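PDB 4AY7: Methylcobalamin\: coenzyme M methyltransferase from Methanosarcina mazei, which transfers the methyl group of a methylated corrinoid, such as methylcobalamin, to coenzyme M in a zinc-dependent step of methanogenesis. Local coordinates for residues V148-S162 with M199-V213. Sequence-based numbering, arbitrary orientation.
Sequences VPIVGGMEGPVTVAS and MVEAGADVIAIADPV
The carboxylate of D211 meets the first turn of helix 157-162 with both oxygens. D211 OD2 accepts from V158 N at 2.9 Å and D211 OD1 from T159 N at 2.6 Å, each on its syn lone pair. OD1 also takes the hydroxyl of T159 on its anti lone pair, with OG1 2.6 Å away. T159 OG1 lies beside its own backbone N (chi1 -64°), close enough to accept the N-H of V213. With an alanine in place of D211, the two helix N-H groups and the T159 hydroxyl would probably lose their common acceptor. The helix start is likely to polarise the carboxylate and stabilise its negative charge.

At the other end, D205 OD2 accepts from I150 N at 2.9 Å and also forms a salt bridge with R141. I150 O receives the D205 N-H in return.

Between these ends, strands 150-155 and 206-210 pair in parallel, from G152 N to V206 O through to G156 N to A210 O. G152 has no side chain, and a CB there would lie tight against M199 SD and I207 CD1. M154 fills the same face further along. Its SD is 3.6 Å from M199 CE and 3.8 Å from I207 CG2, while its CG lies beside I209 CG2. On the opposite face, V151 CG1 touches A208 CB at 3.9 Å. Beyond the strands, V213 CG1 packs on V158 CG1 and S162 CB.

The pair belongs to the TIM barrel, flanked by strands 78-80 and 242-246. A beta-alpha-beta crossover through helices 157-165, 167-176 and 178-202 joins strand 150-155 to strand 206-210. Helices 178-202 and 221-238 cover M154, and F170 packs on V158. P212 lies beside C248 and A210 beside H246, two of the zinc ligands.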
# COMPACT_ATOMS: atom_id res chain seq x y z
N VAL A 148 3.88 14.44 -11.72
CA VAL A 148 3.91 13.88 -10.39
C VAL A 148 3.16 12.58 -10.41
O VAL A 148 2.03 12.53 -10.93
CB VAL A 148 3.24 14.83 -9.43
CG1 VAL A 148 3.22 14.26 -8.02
CG2 VAL A 148 3.96 16.15 -9.45
N PRO A 149 3.74 11.54 -9.82
CA PRO A 149 3.05 10.26 -9.84
C PRO A 149 1.97 10.14 -8.74
O PRO A 149 2.13 10.68 -7.68
CB PRO A 149 4.19 9.28 -9.58
CG PRO A 149 5.11 10.00 -8.66
CD PRO A 149 5.04 11.46 -9.11
N ILE A 150 0.91 9.39 -9.01
CA ILE A 150 -0.18 9.13 -8.12
C ILE A 150 -0.13 7.67 -7.83
O ILE A 150 -0.13 6.86 -8.74
CB ILE A 150 -1.56 9.48 -8.73
CG1 ILE A 150 -1.60 10.95 -9.09
CG2 ILE A 150 -2.70 9.10 -7.76
CD1 ILE A 150 -2.91 11.37 -9.73
N VAL A 151 0.03 7.35 -6.55
CA VAL A 151 -0.01 6.00 -6.07
C VAL A 151 -1.41 5.65 -5.46
O VAL A 151 -1.88 6.29 -4.54
CB VAL A 151 1.03 5.81 -4.98
CG1 VAL A 151 0.97 4.37 -4.53
CG2 VAL A 151 2.45 6.17 -5.51
N GLY A 152 -2.07 4.68 -6.05
CA GLY A 152 -3.28 4.15 -5.55
C GLY A 152 -3.04 2.98 -4.63
O GLY A 152 -2.60 1.94 -5.05
N GLY A 153 -3.47 3.14 -3.40
CA GLY A 153 -3.37 2.11 -2.39
C GLY A 153 -4.63 1.35 -2.21
O GLY A 153 -5.76 1.91 -2.36
N MET A 154 -4.50 0.07 -1.88
CA MET A 154 -5.66 -0.76 -1.60
C MET A 154 -5.24 -2.00 -0.85
O MET A 154 -4.09 -2.42 -0.90
CB MET A 154 -6.39 -1.13 -2.88
CG MET A 154 -5.46 -1.79 -3.87
SD MET A 154 -6.18 -2.29 -5.47
CE MET A 154 -6.97 -3.82 -4.98
N GLU A 155 -6.18 -2.59 -0.18
CA GLU A 155 -6.08 -3.92 0.42
C GLU A 155 -5.92 -4.95 -0.68
O GLU A 155 -6.46 -4.83 -1.76
CB GLU A 155 -7.32 -4.21 1.34
CG GLU A 155 -8.64 -4.20 0.66
CD GLU A 155 -9.30 -2.81 0.63
OE1 GLU A 155 -8.60 -1.76 0.50
OE2 GLU A 155 -10.54 -2.75 0.67
N GLY A 156 -5.02 -5.90 -0.46
CA GLY A 156 -4.65 -6.88 -1.48
C GLY A 156 -5.60 -8.08 -1.41
O GLY A 156 -6.41 -8.21 -0.46
N PRO A 157 -5.48 -9.00 -2.38
CA PRO A 157 -6.51 -10.02 -2.48
C PRO A 157 -6.57 -10.98 -1.31
O PRO A 157 -7.66 -11.47 -0.98
CB PRO A 157 -6.20 -10.75 -3.76
CG PRO A 157 -4.87 -10.30 -4.23
CD PRO A 157 -4.54 -9.01 -3.52
N VAL A 158 -5.47 -11.21 -0.61
CA VAL A 158 -5.54 -12.13 0.50
C VAL A 158 -6.42 -11.47 1.60
O VAL A 158 -7.32 -12.08 2.18
CB VAL A 158 -4.18 -12.54 1.01
CG1 VAL A 158 -4.27 -13.52 2.18
CG2 VAL A 158 -3.39 -13.13 -0.16
N THR A 159 -6.12 -10.22 1.91
CA THR A 159 -6.86 -9.49 2.92
C THR A 159 -8.33 -9.29 2.53
O THR A 159 -9.20 -9.40 3.39
CB THR A 159 -6.08 -8.20 3.20
OG1 THR A 159 -4.81 -8.59 3.74
CG2 THR A 159 -6.78 -7.24 4.22
N VAL A 160 -8.60 -9.08 1.23
CA VAL A 160 -9.98 -8.96 0.75
C VAL A 160 -10.71 -10.27 0.94
O VAL A 160 -11.83 -10.26 1.43
CB VAL A 160 -10.06 -8.58 -0.76
CG1 VAL A 160 -11.47 -8.76 -1.27
CG2 VAL A 160 -9.53 -7.17 -0.99
N ALA A 161 -10.07 -11.41 0.66
CA ALA A 161 -10.73 -12.69 0.82
C ALA A 161 -11.06 -12.91 2.30
O ALA A 161 -12.15 -13.35 2.65
CB ALA A 161 -9.86 -13.82 0.34
N SER A 162 -10.09 -12.61 3.14
CA SER A 162 -10.22 -12.76 4.59
C SER A 162 -11.33 -11.90 5.15
O SER A 162 -12.11 -12.35 6.05
CB SER A 162 -8.90 -12.37 5.24
OG SER A 162 -8.97 -12.63 6.62
N MET A 199 -8.63 2.39 -10.77
CA MET A 199 -7.73 3.46 -10.29
C MET A 199 -6.71 3.86 -11.37
O MET A 199 -6.48 5.05 -11.56
CB MET A 199 -7.00 3.07 -9.01
CG MET A 199 -7.89 2.98 -7.80
SD MET A 199 -7.07 2.95 -6.17
CE MET A 199 -6.55 1.25 -6.08
N VAL A 200 -6.18 2.89 -12.10
CA VAL A 200 -5.30 3.20 -13.20
C VAL A 200 -6.02 4.06 -14.22
O VAL A 200 -5.46 5.08 -14.65
CB VAL A 200 -4.70 1.91 -13.86
CG1 VAL A 200 -3.94 2.23 -15.15
CG2 VAL A 200 -3.78 1.17 -12.85
N GLU A 201 -7.23 3.66 -14.63
CA GLU A 201 -8.01 4.44 -15.64
C GLU A 201 -8.29 5.83 -15.11
O GLU A 201 -8.35 6.76 -15.89
CB GLU A 201 -9.32 3.73 -16.08
CG GLU A 201 -9.09 2.53 -17.04
CD GLU A 201 -10.05 1.26 -16.89
OE1 GLU A 201 -11.15 1.31 -16.25
OE2 GLU A 201 -9.70 0.16 -17.44
N ALA A 202 -8.44 5.99 -13.80
CA ALA A 202 -8.68 7.32 -13.21
C ALA A 202 -7.45 8.18 -13.19
O ALA A 202 -7.58 9.39 -13.08
CB ALA A 202 -9.26 7.25 -11.76
N GLY A 203 -6.25 7.58 -13.25
CA GLY A 203 -5.02 8.35 -13.31
C GLY A 203 -3.86 7.91 -12.40
O GLY A 203 -2.79 8.54 -12.45
N ALA A 204 -4.02 6.81 -11.63
CA ALA A 204 -2.94 6.24 -10.80
C ALA A 204 -1.88 5.66 -11.70
O ALA A 204 -2.16 5.03 -12.73
CB ALA A 204 -3.44 5.14 -9.83
N ASP A 205 -0.64 5.86 -11.28
CA ASP A 205 0.56 5.43 -12.02
C ASP A 205 1.15 4.15 -11.47
O ASP A 205 1.81 3.38 -12.20
CB ASP A 205 1.63 6.53 -11.95
CG ASP A 205 1.15 7.84 -12.62
OD1 ASP A 205 0.79 7.88 -13.84
OD2 ASP A 205 1.01 8.82 -11.88
N VAL A 206 0.98 3.98 -10.16
CA VAL A 206 1.44 2.81 -9.44
C VAL A 206 0.26 2.32 -8.62
O VAL A 206 -0.41 3.16 -8.03
CB VAL A 206 2.59 3.24 -8.51
CG1 VAL A 206 3.01 2.07 -7.61
CG2 VAL A 206 3.75 3.77 -9.32
N ILE A 207 0.03 1.02 -8.52
CA ILE A 207 -0.95 0.49 -7.59
C ILE A 207 -0.09 -0.22 -6.58
O ILE A 207 0.64 -1.09 -6.97
CB ILE A 207 -2.01 -0.50 -8.20
CG1 ILE A 207 -2.71 0.22 -9.35
CG2 ILE A 207 -2.95 -0.99 -7.09
CD1 ILE A 207 -3.52 1.48 -8.90
N ALA A 208 -0.24 0.17 -5.31
CA ALA A 208 0.38 -0.46 -4.17
C ALA A 208 -0.61 -1.19 -3.28
O ALA A 208 -1.54 -0.58 -2.67
CB ALA A 208 1.09 0.60 -3.36
N ILE A 209 -0.47 -2.52 -3.19
CA ILE A 209 -1.38 -3.24 -2.38
C ILE A 209 -0.76 -3.57 -1.04
O ILE A 209 0.42 -3.87 -0.94
CB ILE A 209 -1.93 -4.49 -3.05
CG1 ILE A 209 -0.90 -5.58 -3.17
CG2 ILE A 209 -2.57 -4.13 -4.43
CD1 ILE A 209 -1.41 -6.87 -3.81
N ALA A 210 -1.57 -3.51 -0.01
CA ALA A 210 -1.14 -3.85 1.31
C ALA A 210 -1.88 -5.11 1.68
O ALA A 210 -3.10 -5.11 1.70
CB ALA A 210 -1.38 -2.71 2.28
N ASP A 211 -1.18 -6.18 1.97
CA ASP A 211 -1.82 -7.40 2.20
C ASP A 211 -1.39 -8.05 3.50
O ASP A 211 -0.76 -9.08 3.50
CB ASP A 211 -1.57 -8.35 1.00
CG ASP A 211 -2.83 -9.19 0.62
OD1 ASP A 211 -3.66 -9.38 1.53
OD2 ASP A 211 -2.94 -9.72 -0.55
N PRO A 212 -1.76 -7.46 4.62
CA PRO A 212 -1.28 -7.98 5.90
C PRO A 212 -1.66 -9.42 6.23
O PRO A 212 -0.92 -10.06 6.94
CB PRO A 212 -1.88 -7.01 6.90
CG PRO A 212 -3.08 -6.44 6.21
CD PRO A 212 -2.50 -6.23 4.83
N VAL A 213 -2.82 -9.92 5.80
CA VAL A 213 -3.22 -11.31 6.06
C VAL A 213 -2.19 -12.33 5.45
O VAL A 213 -2.09 -13.45 5.92
CB VAL A 213 -4.72 -11.55 5.66
CG1 VAL A 213 -5.19 -13.00 5.93
CG2 VAL A 213 -5.63 -10.63 6.50